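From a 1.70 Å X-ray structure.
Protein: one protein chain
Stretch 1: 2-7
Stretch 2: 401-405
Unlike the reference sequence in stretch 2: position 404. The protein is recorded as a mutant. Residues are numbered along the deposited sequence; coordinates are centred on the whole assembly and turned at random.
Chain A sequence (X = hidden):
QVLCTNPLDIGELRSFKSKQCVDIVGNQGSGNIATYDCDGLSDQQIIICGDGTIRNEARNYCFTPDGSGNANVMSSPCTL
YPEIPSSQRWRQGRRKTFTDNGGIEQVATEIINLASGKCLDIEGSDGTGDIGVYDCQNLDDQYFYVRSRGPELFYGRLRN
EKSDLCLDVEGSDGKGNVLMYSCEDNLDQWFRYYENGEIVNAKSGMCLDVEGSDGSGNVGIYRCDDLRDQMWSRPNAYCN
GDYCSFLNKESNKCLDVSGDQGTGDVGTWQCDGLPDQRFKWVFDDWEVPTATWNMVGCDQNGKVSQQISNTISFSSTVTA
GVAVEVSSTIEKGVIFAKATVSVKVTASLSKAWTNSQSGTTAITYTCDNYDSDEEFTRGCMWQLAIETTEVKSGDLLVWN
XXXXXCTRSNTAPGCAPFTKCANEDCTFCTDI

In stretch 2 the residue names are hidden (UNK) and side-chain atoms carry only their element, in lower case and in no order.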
# COMPACT_ATOMS: atom_id res chain seq x y z
N VAL A 2 19.74 0.94 7.67
CA VAL A 2 19.11 -0.16 8.48
C VAL A 2 17.80 -0.61 7.82
O VAL A 2 17.74 -1.68 7.25
CB VAL A 2 18.86 0.29 9.92
CG1 VAL A 2 18.93 -0.92 10.88
CG2 VAL A 2 19.87 1.39 10.32
N LEU A 3 16.77 0.23 7.90
CA LEU A 3 15.57 0.05 7.09
C LEU A 3 15.91 0.18 5.60
O LEU A 3 16.98 0.68 5.24
CB LEU A 3 14.50 1.08 7.50
CG LEU A 3 14.94 2.55 7.58
CD1 LEU A 3 14.73 3.26 6.26
CD2 LEU A 3 14.21 3.27 8.70
N CYS A 4 15.01 -0.28 4.74
CA CYS A 4 15.14 -0.07 3.30
C CYS A 4 14.81 1.39 2.98
O CYS A 4 13.64 1.80 3.11
CB CYS A 4 14.17 -0.99 2.57
SG CYS A 4 14.14 -0.73 0.79
N THR A 5 15.83 2.15 2.57
CA THR A 5 15.70 3.57 2.26
C THR A 5 15.28 3.80 0.81
O THR A 5 14.87 4.90 0.43
CB THR A 5 17.02 4.35 2.49
OG1 THR A 5 18.04 3.81 1.64
CG2 THR A 5 17.48 4.28 3.96
N ASN A 6 15.36 2.76 -0.01
CA ASN A 6 15.02 2.89 -1.43
C ASN A 6 14.00 1.84 -1.89
O ASN A 6 14.27 1.06 -2.80
CB ASN A 6 16.27 2.94 -2.34
CG ASN A 6 17.13 1.69 -2.26
OD1 ASN A 6 17.08 0.93 -1.28
ND2 ASN A 6 17.91 1.44 -3.33
N PRO A 7 12.82 1.84 -1.26
CA PRO A 7 11.77 0.86 -1.63
C PRO A 7 11.23 1.12 -3.02
O PRO A 7 11.26 2.26 -3.50
CB PRO A 7 10.68 1.11 -0.60
CG PRO A 7 10.85 2.55 -0.22
CD PRO A 7 12.35 2.76 -0.19
N UNK A 401 10.54 11.89 4.56
CA UNK A 401 10.71 10.51 5.07
C UNK A 401 12.14 9.99 4.92
O UNK A 401 12.99 10.61 4.25
c UNK A 401 9.77 9.68 4.18
c UNK A 401 9.66 10.45 2.93
c UNK A 401 9.85 11.92 3.25
N UNK A 402 12.40 8.84 5.54
CA UNK A 402 13.69 8.20 5.38
C UNK A 402 13.72 7.40 4.08
O UNK A 402 13.88 6.15 4.08
c UNK A 402 14.02 8.13 7.89
c UNK A 402 14.14 7.26 9.12
o UNK A 402 13.31 6.39 9.38
n UNK A 402 15.19 7.51 9.90
c UNK A 402 14.02 7.33 6.59
N UNK A 403 13.53 8.15 2.99
CA UNK A 403 13.57 7.61 1.64
C UNK A 403 14.68 8.37 0.94
O UNK A 403 14.65 9.61 0.87
c UNK A 403 11.16 6.86 1.62
c UNK A 403 9.71 7.08 1.13
c UNK A 403 12.21 7.74 0.93
c UNK A 403 12.34 7.39 -0.58
N UNK A 404 15.65 7.62 0.42
CA UNK A 404 16.89 8.17 -0.10
C UNK A 404 17.23 7.64 -1.50
O UNK A 404 16.92 6.48 -1.81
c UNK A 404 19.37 8.34 0.34
c UNK A 404 18.06 7.83 0.87
c UNK A 404 17.79 8.45 2.26
N UNK A 405 17.85 8.48 -2.34
CA UNK A 405 18.47 8.01 -3.57
C UNK A 405 19.94 8.41 -3.52
O UNK A 405 20.28 9.54 -3.15
n UNK A 405 14.87 6.21 -7.07
c UNK A 405 14.60 7.62 -6.77
c UNK A 405 15.95 8.35 -6.51
c UNK A 405 16.50 7.87 -5.17
c UNK A 405 17.81 8.57 -4.83
O HOH W 1 12.10 4.04 3.75
O HOH W 2 19.13 4.46 -0.86

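Position 401 carries three side-chain carbons that leave CA and close a ring onto the backbone nitrogen. The nearest approach to stretch 1 is 7.9 Å, from CB to Thr5 O, so the side chain takes no part in the contact. A ring of this kind, closed through N, identifies Pro401. Its phi of -74° lies where the ring confines it, and having no N-H it can only accept through its backbone: its O receives a weak hydrogen bond from N of position 403, at 2.8 Å, which helps to tie the bend that leads into the contact.

Position 402 has three carbons in an unbranched row, the third bearing one oxygen and one nitrogen. This planar end lies beside the side chain of Leu3, whose CD2 is 3.3 Å from the amide oxygen. Distinguishing an amide from an acid, the nitrogen marks the residue as Gln402, one methylene longer than asparagine. That length carries the amide out to Leu3, while NE2 is hydrogen-bonded elsewhere in the structure; the approach of OE1 to CD2 is a packing contact with a methyl group. The backbone matters as well: Gln402 O lies 3.6 Å from CA of Thr5.

Position 403 shows four carbons, forked at the first, with one arm two carbons long. CA-to-CB points away from stretch 1, although CB itself still touches it, 3.9 Å from Thr5 O; the one-carbon arm comes nearer, its carbon 3.7 Å from Thr5 O. Branching at CB with unequal arms gives Ile403. The residue is buried, so a purely hydrocarbon side chain suits the place, and its extended backbone, with phi and psi of -120° and 123°, is comfortable for a beta-branched residue. Its CA comes to 3.2 Å from Thr5 O in a CA-H...O contact.

Position 404 has one carbon carrying two more, a short symmetrical fork. Its CB sits 4.0 Å from CB of Thr5. Three carbons arranged this way make Val404, a position that differs from the reference sequence. The compact fork packs beside Thr5 in a buried setting, and branching at CB is compatible with the strand that begins here.

Position 405 has four carbons in a row ending in nitrogen, and its nearest approach to stretch 1 is 5.7 Å, from the second side-chain carbon to Asn6 CB. This is Lys405. Its CA-to-CB bond points away from stretch 1, and the long chain takes NZ to a hydrogen bond elsewhere in the structure, so the charged end is satisfied although the residue is buried.

The contact is held chiefly through the backbone. Val404 N donates to Thr5 O at 2.8 Å with a nearly straight angle of 166°, and the same oxygen receives the CA-H of Ile403. Two waters extend this link. One donates to both Cys4 O and Gln402 O, each at 2.8 Å, joining two carbonyls that cannot bond to each other; another lies 2.8 Å from Thr5 OG1 and donates to Val404 O at 3.1 Å. Around this polar framework, Leu3, Thr5, Gln402 and Val404 provide most of the packing.

Stretch 2 (401-405) PQIVK
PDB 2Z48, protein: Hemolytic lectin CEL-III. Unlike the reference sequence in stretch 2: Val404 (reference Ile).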